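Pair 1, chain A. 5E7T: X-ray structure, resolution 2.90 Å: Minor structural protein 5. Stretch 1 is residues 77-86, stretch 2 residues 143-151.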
# COMPACT_ATOMS: atom_id res chain seq x y z
N PRO A 77 13.81 47.94 0.41
CA PRO A 77 13.45 49.34 0.18
C PRO A 77 12.76 49.66 -1.13
O PRO A 77 12.18 50.73 -1.27
CB PRO A 77 14.79 50.06 0.30
CG PRO A 77 15.82 49.05 0.07
CD PRO A 77 15.26 47.79 0.62
N ILE A 78 12.73 48.75 -2.07
CA ILE A 78 12.04 49.04 -3.32
C ILE A 78 10.52 48.84 -3.20
O ILE A 78 9.80 48.91 -4.21
CB ILE A 78 12.66 48.25 -4.49
CG1 ILE A 78 12.62 46.73 -4.23
CG2 ILE A 78 14.09 48.75 -4.75
CD1 ILE A 78 11.53 46.05 -4.95
N ASN A 79 10.04 48.53 -1.99
CA ASN A 79 8.63 48.32 -1.70
C ASN A 79 8.04 49.60 -1.19
O ASN A 79 6.83 49.79 -1.31
CB ASN A 79 8.46 47.22 -0.69
CG ASN A 79 8.38 45.87 -1.32
OD1 ASN A 79 7.40 45.50 -1.98
ND2 ASN A 79 9.42 45.11 -1.10
N TYR A 80 8.88 50.48 -0.63
CA TYR A 80 8.45 51.78 -0.12
C TYR A 80 7.99 52.65 -1.34
O TYR A 80 8.67 52.63 -2.37
CB TYR A 80 9.60 52.47 0.65
CG TYR A 80 10.34 51.67 1.72
CD1 TYR A 80 9.69 50.72 2.50
CD2 TYR A 80 11.66 52.00 2.08
CE1 TYR A 80 10.34 50.05 3.53
CE2 TYR A 80 12.31 51.36 3.14
CZ TYR A 80 11.65 50.38 3.86
OH TYR A 80 12.30 49.71 4.87
N LYS A 81 6.84 53.34 -1.26
CA LYS A 81 6.34 54.19 -2.36
C LYS A 81 7.14 55.50 -2.36
O LYS A 81 7.22 56.12 -1.29
CB LYS A 81 4.85 54.60 -2.16
CG LYS A 81 3.80 53.50 -2.08
CD LYS A 81 2.50 54.01 -1.41
CE LYS A 81 1.40 54.43 -2.37
NZ LYS A 81 1.72 55.68 -3.13
N PRO A 82 7.65 56.01 -3.52
CA PRO A 82 8.34 57.31 -3.53
C PRO A 82 7.49 58.45 -2.95
O PRO A 82 6.27 58.48 -3.18
CB PRO A 82 8.63 57.55 -5.02
CG PRO A 82 8.65 56.24 -5.62
CD PRO A 82 7.61 55.44 -4.88
N GLY A 83 8.12 59.34 -2.19
CA GLY A 83 7.43 60.47 -1.57
C GLY A 83 6.91 60.20 -0.18
O GLY A 83 6.59 61.14 0.54
N ASP A 84 6.81 58.93 0.23
CA ASP A 84 6.36 58.57 1.56
C ASP A 84 7.47 58.91 2.54
O ASP A 84 8.64 58.96 2.14
CB ASP A 84 6.07 57.06 1.63
CG ASP A 84 4.66 56.66 1.21
OD1 ASP A 84 3.93 57.54 0.67
OD2 ASP A 84 4.28 55.49 1.43
N LYS A 85 7.13 59.17 3.81
CA LYS A 85 8.18 59.48 4.78
C LYS A 85 8.33 58.30 5.71
O LYS A 85 7.36 57.59 5.97
CB LYS A 85 7.91 60.75 5.60
CG LYS A 85 7.21 61.85 4.83
CD LYS A 85 8.07 63.05 4.61
CE LYS A 85 7.58 63.87 3.45
NZ LYS A 85 8.20 65.22 3.43
N TYR A 86 9.56 58.08 6.18
CA TYR A 86 9.91 57.05 7.15
C TYR A 86 10.79 57.73 8.17
O TYR A 86 11.55 58.62 7.78
CB TYR A 86 10.64 55.88 6.48
CG TYR A 86 9.71 55.00 5.68
CD1 TYR A 86 9.24 55.39 4.43
CD2 TYR A 86 9.33 53.75 6.16
CE1 TYR A 86 8.37 54.59 3.70
CE2 TYR A 86 8.47 52.93 5.43
CZ TYR A 86 8.00 53.35 4.19
OH TYR A 86 7.15 52.56 3.46
N GLN A 143 15.67 61.12 12.60
CA GLN A 143 15.69 61.70 11.25
C GLN A 143 14.55 61.14 10.40
O GLN A 143 14.39 59.92 10.32
CB GLN A 143 17.04 61.42 10.58
CG GLN A 143 17.19 61.90 9.14
CD GLN A 143 17.37 63.37 9.01
OE1 GLN A 143 18.40 63.95 9.39
NE2 GLN A 143 16.40 64.01 8.37
N THR A 144 13.77 62.04 9.76
CA THR A 144 12.70 61.63 8.85
C THR A 144 13.29 61.71 7.46
O THR A 144 14.00 62.66 7.15
CB THR A 144 11.44 62.48 9.02
OG1 THR A 144 11.01 62.45 10.39
CG2 THR A 144 10.32 62.00 8.13
N SER A 145 13.04 60.67 6.65
CA SER A 145 13.54 60.56 5.29
C SER A 145 12.39 60.45 4.28
O SER A 145 11.40 59.78 4.57
CB SER A 145 14.44 59.35 5.17
OG SER A 145 15.61 59.52 5.96
N THR A 146 12.51 61.11 3.11
CA THR A 146 11.52 61.01 2.03
C THR A 146 12.04 60.01 0.96
O THR A 146 13.15 60.17 0.41
CB THR A 146 11.19 62.37 1.45
OG1 THR A 146 10.77 63.23 2.50
CG2 THR A 146 10.09 62.30 0.42
N ILE A 147 11.23 58.99 0.69
CA ILE A 147 11.54 57.94 -0.28
C ILE A 147 11.79 58.54 -1.66
O ILE A 147 10.92 59.25 -2.18
CB ILE A 147 10.49 56.80 -0.27
CG1 ILE A 147 10.33 56.17 1.13
CG2 ILE A 147 10.80 55.74 -1.32
CD1 ILE A 147 11.62 55.59 1.74
N PRO A 148 12.99 58.33 -2.23
CA PRO A 148 13.28 58.90 -3.56
C PRO A 148 12.55 58.13 -4.68
O PRO A 148 12.12 56.97 -4.48
CB PRO A 148 14.80 58.78 -3.66
CG PRO A 148 15.10 57.56 -2.87
CD PRO A 148 14.13 57.53 -1.74
N PRO A 149 12.42 58.74 -5.88
CA PRO A 149 11.74 58.04 -6.97
C PRO A 149 12.50 56.79 -7.40
O PRO A 149 13.74 56.76 -7.31
CB PRO A 149 11.63 59.09 -8.07
CG PRO A 149 12.70 60.02 -7.79
CD PRO A 149 12.85 60.08 -6.32
N TYR A 150 11.74 55.77 -7.88
CA TYR A 150 12.30 54.51 -8.32
C TYR A 150 13.35 54.73 -9.39
O TYR A 150 13.20 55.63 -10.21
CB TYR A 150 11.21 53.57 -8.85
CG TYR A 150 10.17 53.11 -7.84
CD1 TYR A 150 10.54 52.44 -6.68
CD2 TYR A 150 8.81 53.21 -8.13
CE1 TYR A 150 9.58 51.98 -5.77
CE2 TYR A 150 7.84 52.74 -7.24
CZ TYR A 150 8.23 52.12 -6.06
OH TYR A 150 7.27 51.67 -5.18
N GLU A 151 14.42 53.92 -9.34
CA GLU A 151 15.54 53.88 -10.29
C GLU A 151 15.25 52.80 -11.34
O GLU A 151 14.20 52.16 -11.27
CB GLU A 151 16.81 53.47 -9.54
CG GLU A 151 17.38 54.54 -8.65
CD GLU A 151 18.14 55.62 -9.38
OE1 GLU A 151 18.59 55.38 -10.53
OE2 GLU A 151 18.32 56.71 -8.80

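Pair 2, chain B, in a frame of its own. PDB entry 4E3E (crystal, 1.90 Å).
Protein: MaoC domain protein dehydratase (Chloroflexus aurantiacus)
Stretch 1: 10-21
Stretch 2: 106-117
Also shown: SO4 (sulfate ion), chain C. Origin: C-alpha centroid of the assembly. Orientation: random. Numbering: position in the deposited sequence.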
# COMPACT_ATOMS: atom_id res chain seq x y z
N PHE B 10 -7.28 12.33 -29.82
CA PHE B 10 -8.56 13.02 -29.75
C PHE B 10 -9.50 12.33 -30.73
O PHE B 10 -9.04 11.47 -31.50
CB PHE B 10 -8.40 14.51 -30.08
CG PHE B 10 -7.77 15.30 -28.97
CD1 PHE B 10 -6.38 15.31 -28.81
CD2 PHE B 10 -8.55 16.03 -28.08
CE1 PHE B 10 -5.79 16.03 -27.78
CE2 PHE B 10 -7.97 16.75 -27.05
CZ PHE B 10 -6.59 16.75 -26.90
N PHE B 11 -10.79 12.67 -30.72
CA PHE B 11 -11.76 11.91 -31.51
C PHE B 11 -11.39 11.77 -32.99
O PHE B 11 -11.43 10.65 -33.53
CB PHE B 11 -13.20 12.44 -31.36
CG PHE B 11 -14.21 11.69 -32.20
CD1 PHE B 11 -14.57 10.38 -31.87
CD2 PHE B 11 -14.78 12.28 -33.32
CE1 PHE B 11 -15.50 9.68 -32.64
CE2 PHE B 11 -15.70 11.59 -34.10
CZ PHE B 11 -16.06 10.29 -33.75
N GLU B 12 -11.01 12.88 -33.62
CA GLU B 12 -10.70 12.90 -35.05
C GLU B 12 -9.43 12.11 -35.40
O GLU B 12 -9.16 11.82 -36.57
CB GLU B 12 -10.61 14.35 -35.59
CG GLU B 12 -9.49 15.21 -35.01
CD GLU B 12 -9.93 16.04 -33.81
OE1 GLU B 12 -10.45 15.47 -32.82
OE2 GLU B 12 -9.73 17.28 -33.85
N ASP B 13 -8.66 11.76 -34.37
CA ASP B 13 -7.42 11.02 -34.55
C ASP B 13 -7.64 9.53 -34.78
O ASP B 13 -6.75 8.85 -35.30
CB ASP B 13 -6.48 11.23 -33.36
CG ASP B 13 -6.09 12.68 -33.18
OD1 ASP B 13 -5.97 13.41 -34.19
OD2 ASP B 13 -5.90 13.10 -32.02
N PHE B 14 -8.82 9.03 -34.41
CA PHE B 14 -9.11 7.61 -34.52
C PHE B 14 -9.49 7.19 -35.93
O PHE B 14 -10.16 7.93 -36.65
CB PHE B 14 -10.21 7.20 -33.53
CG PHE B 14 -9.79 7.25 -32.09
CD1 PHE B 14 -8.89 6.30 -31.58
CD2 PHE B 14 -10.28 8.24 -31.23
CE1 PHE B 14 -8.49 6.35 -30.24
CE2 PHE B 14 -9.89 8.28 -29.90
CZ PHE B 14 -9.00 7.34 -29.40
N ARG B 15 -9.06 5.99 -36.32
CA ARG B 15 -9.42 5.42 -37.61
C ARG B 15 -10.08 4.06 -37.42
O ARG B 15 -9.55 3.20 -36.71
CB ARG B 15 -8.20 5.28 -38.52
CG ARG B 15 -7.61 6.60 -39.00
CD ARG B 15 -8.61 7.39 -39.83
NE ARG B 15 -8.07 8.68 -40.26
CZ ARG B 15 -8.08 9.79 -39.52
NH1 ARG B 15 -8.59 9.78 -38.30
NH2 ARG B 15 -7.56 10.91 -40.01
N LEU B 16 -11.24 3.88 -38.05
CA LEU B 16 -11.93 2.60 -38.01
C LEU B 16 -10.98 1.48 -38.42
O LEU B 16 -10.32 1.56 -39.45
CB LEU B 16 -13.16 2.60 -38.94
CG LEU B 16 -13.97 1.29 -38.90
CD1 LEU B 16 -14.60 1.11 -37.52
CD2 LEU B 16 -15.02 1.25 -40.00
N GLY B 17 -10.92 0.44 -37.60
CA GLY B 17 -10.07 -0.71 -37.90
C GLY B 17 -8.62 -0.59 -37.43
O GLY B 17 -7.86 -1.56 -37.57
N GLN B 18 -8.22 0.56 -36.90
CA GLN B 18 -6.82 0.67 -36.43
C GLN B 18 -6.58 -0.15 -35.16
O GLN B 18 -7.44 -0.21 -34.27
CB GLN B 18 -6.39 2.14 -36.22
CG GLN B 18 -6.78 2.74 -34.88
CD GLN B 18 -6.24 4.14 -34.66
OE1 GLN B 18 -7.01 5.10 -34.55
NE2 GLN B 18 -4.92 4.27 -34.59
N THR B 19 -5.42 -0.80 -35.10
CA THR B 19 -4.99 -1.52 -33.91
C THR B 19 -3.93 -0.70 -33.18
O THR B 19 -2.94 -0.29 -33.79
CB THR B 19 -4.44 -2.91 -34.26
OG1 THR B 19 -5.47 -3.66 -34.89
CG2 THR B 19 -3.99 -3.65 -33.00
N ILE B 20 -4.16 -0.45 -31.89
CA ILE B 20 -3.20 0.24 -31.06
C ILE B 20 -2.55 -0.74 -30.09
O ILE B 20 -3.24 -1.43 -29.32
CB ILE B 20 -3.86 1.38 -30.26
CG1 ILE B 20 -4.56 2.37 -31.21
CG2 ILE B 20 -2.83 2.08 -29.38
CD1 ILE B 20 -5.45 3.37 -30.51
N VAL B 21 -1.22 -0.82 -30.14
CA VAL B 21 -0.45 -1.64 -29.20
C VAL B 21 -0.03 -0.75 -28.03
O VAL B 21 0.76 0.17 -28.22
CB VAL B 21 0.79 -2.29 -29.87
CG1 VAL B 21 1.60 -3.09 -28.85
CG2 VAL B 21 0.35 -3.17 -31.03
N SER B 106 -0.03 -7.82 -21.45
CA SER B 106 0.03 -6.71 -22.40
C SER B 106 -1.32 -6.57 -23.10
O SER B 106 -2.09 -7.53 -23.21
CB SER B 106 1.16 -6.89 -23.41
OG SER B 106 1.32 -8.24 -23.74
N THR B 107 -1.61 -5.35 -23.55
CA THR B 107 -2.93 -5.02 -24.05
C THR B 107 -2.84 -4.38 -25.44
O THR B 107 -1.91 -3.62 -25.74
CB THR B 107 -3.70 -4.13 -23.05
OG1 THR B 107 -3.70 -4.77 -21.77
CG2 THR B 107 -5.17 -3.93 -23.49
N THR B 108 -3.80 -4.71 -26.29
CA THR B 108 -3.95 -4.03 -27.58
C THR B 108 -5.41 -3.69 -27.70
O THR B 108 -6.25 -4.40 -27.16
CB THR B 108 -3.54 -4.93 -28.76
OG1 THR B 108 -4.45 -6.02 -28.83
CG2 THR B 108 -2.13 -5.47 -28.58
N SER B 109 -5.70 -2.60 -28.40
CA SER B 109 -7.07 -2.18 -28.68
C SER B 109 -7.29 -1.97 -30.18
O SER B 109 -6.40 -1.45 -30.88
CB SER B 109 -7.42 -0.88 -27.94
OG SER B 109 -7.43 -1.09 -26.54
N LYS B 110 -8.46 -2.37 -30.66
CA LYS B 110 -8.86 -2.12 -32.03
C LYS B 110 -10.08 -1.21 -32.07
O LYS B 110 -11.02 -1.41 -31.32
CB LYS B 110 -9.19 -3.43 -32.72
CG LYS B 110 -9.50 -3.28 -34.20
CD LYS B 110 -9.80 -4.65 -34.78
CE LYS B 110 -9.26 -4.76 -36.15
NZ LYS B 110 -10.34 -4.80 -37.18
N VAL B 111 -10.06 -0.21 -32.94
CA VAL B 111 -11.23 0.65 -33.13
C VAL B 111 -12.25 -0.08 -34.01
O VAL B 111 -11.95 -0.45 -35.15
CB VAL B 111 -10.85 2.01 -33.75
CG1 VAL B 111 -12.09 2.88 -33.93
CG2 VAL B 111 -9.83 2.72 -32.88
N ILE B 112 -13.44 -0.30 -33.45
CA ILE B 112 -14.49 -1.05 -34.13
C ILE B 112 -15.73 -0.19 -34.35
O ILE B 112 -16.73 -0.66 -34.88
CB ILE B 112 -14.89 -2.34 -33.37
CG1 ILE B 112 -15.46 -2.01 -31.97
CG2 ILE B 112 -13.71 -3.31 -33.32
CD1 ILE B 112 -16.18 -3.17 -31.30
N GLY B 113 -15.67 1.07 -33.93
CA GLY B 113 -16.79 1.98 -34.10
C GLY B 113 -16.44 3.42 -33.86
O GLY B 113 -15.60 3.73 -33.01
N LEU B 114 -17.08 4.31 -34.62
CA LEU B 114 -16.96 5.75 -34.47
C LEU B 114 -18.30 6.42 -34.75
O LEU B 114 -18.99 6.05 -35.70
CB LEU B 114 -15.91 6.32 -35.44
CG LEU B 114 -14.42 5.99 -35.28
CD1 LEU B 114 -13.61 6.53 -36.46
CD2 LEU B 114 -13.90 6.53 -33.95
N ARG B 115 -18.65 7.41 -33.92
CA ARG B 115 -19.81 8.26 -34.19
C ARG B 115 -19.62 9.64 -33.57
O ARG B 115 -19.67 9.80 -32.35
CB ARG B 115 -21.13 7.64 -33.71
CG ARG B 115 -22.35 8.50 -34.07
CD ARG B 115 -23.66 8.00 -33.47
NE ARG B 115 -23.72 8.18 -32.01
CZ ARG B 115 -24.27 9.22 -31.39
NH1 ARG B 115 -24.80 10.23 -32.08
NH2 ARG B 115 -24.28 9.26 -30.06
N GLN B 116 -19.43 10.64 -34.43
CA GLN B 116 -19.34 12.02 -33.98
C GLN B 116 -20.66 12.41 -33.35
O GLN B 116 -21.71 12.08 -33.89
CB GLN B 116 -18.99 12.97 -35.14
CG GLN B 116 -18.98 14.43 -34.72
CD GLN B 116 -18.31 15.32 -35.73
OE1 GLN B 116 -17.10 15.23 -35.96
NE2 GLN B 116 -19.09 16.19 -36.35
N ASN B 117 -20.61 13.09 -32.21
CA ASN B 117 -21.83 13.57 -31.57
C ASN B 117 -22.49 14.70 -32.34
O ASN B 117 -21.85 15.39 -33.14
CB ASN B 117 -21.57 13.94 -30.10
CG ASN B 117 -21.50 12.72 -29.21
OD1 ASN B 117 -22.44 11.91 -29.16
ND2 ASN B 117 -20.37 12.56 -28.50
S SO4 C . -26.34 12.41 -29.35
O1 SO4 C . -26.48 13.81 -28.87
O2 SO4 C . -27.61 11.95 -29.94
O3 SO4 C . -25.28 12.39 -30.39
O4 SO4 C . -25.99 11.53 -28.21

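The sharpest difference lies where Y150(A) matches L114(B), CA atoms 1.0 Å apart after superposition. In pair 1 the tyrosine lays one ring face against a proline: P82(A) CD sits 3.9 Å from the centroid of the Y150(A) ring, 25° off its normal, a CH-pi contact. In pair 2 the matching leucine CA-to-CB bond points toward the other stretch, and its branched end packs on phenylalanines instead, with L114(B) CD2 3.8 Å from both F11(B) CE1 and F14(B) CB. The partner matching P82(A), L16(B), starts away from the second stretch but bends back, its CD1 reaching 3.6 Å from I112(B) C.

Beneath these differences the backbones agree to 1.0 Å RMSD over 14 central residues. Each first stretch makes a type II turn, K81(A) to D84(A) or R15(B) to Q18(B), and then enters a strand antiparallel to the second. The turn is closed internally by D84(A) N to K81(A) O at 3.2 Å and by Q18(B) N to R15(B) O at 3.0 Å. Its third residue is glycine in both, G83(A) and G17(B), with phi/psi of 91/-16 and 86/-5; at these angles a CB would be jammed against the preceding carbonyl oxygen.

The same four backbone hydrogen bonds then fix the register. G83(A) N donates to I147(A) O and G17(B) N to V111(B) O, both at 2.8 Å; I147(A) N returns to D84(A) O at 3.0 Å and V111(B) N to Q18(B) O at 2.9 Å. Further along, Y86(A) N donates to S145(A) O at 3.0 Å and S145(A) N to Y86(A) O at 2.8 Å; I20(B) N donates to S109(B) O at 2.7 Å and S109(B) N to I20(B) O at 2.9 Å.

The central hydrophobic position is I147(A) or V111(B), each directed toward the first stretch and covered by 121 and 92 Å² respectively. I147(A) is met by two tyrosines, Y80(A) CD2 to its CD1 and Y86(A) CD1 to its CG1, each 3.6 Å. The shorter V111(B) is met through CG2 by F14(B) CD1 at 3.9 Å and by Q18(B) CG at 3.6 Å. Thus the match of Y80(A) with F14(B) preserves an aromatic neighbour, whereas I20(B), at the place of Y86(A), supplies no ring.

On the face carrying K85(A) and T146(A), K85(A) NZ makes a weak hydrogen bond to T146(A) OG1 at 3.4 Å. The matching T19(B) and K110(B) exchange the residue types across the strands, but their closest approach, T19(B) OG1 to K110(B) CG at 4.1 Å, involves no hydrogen bond.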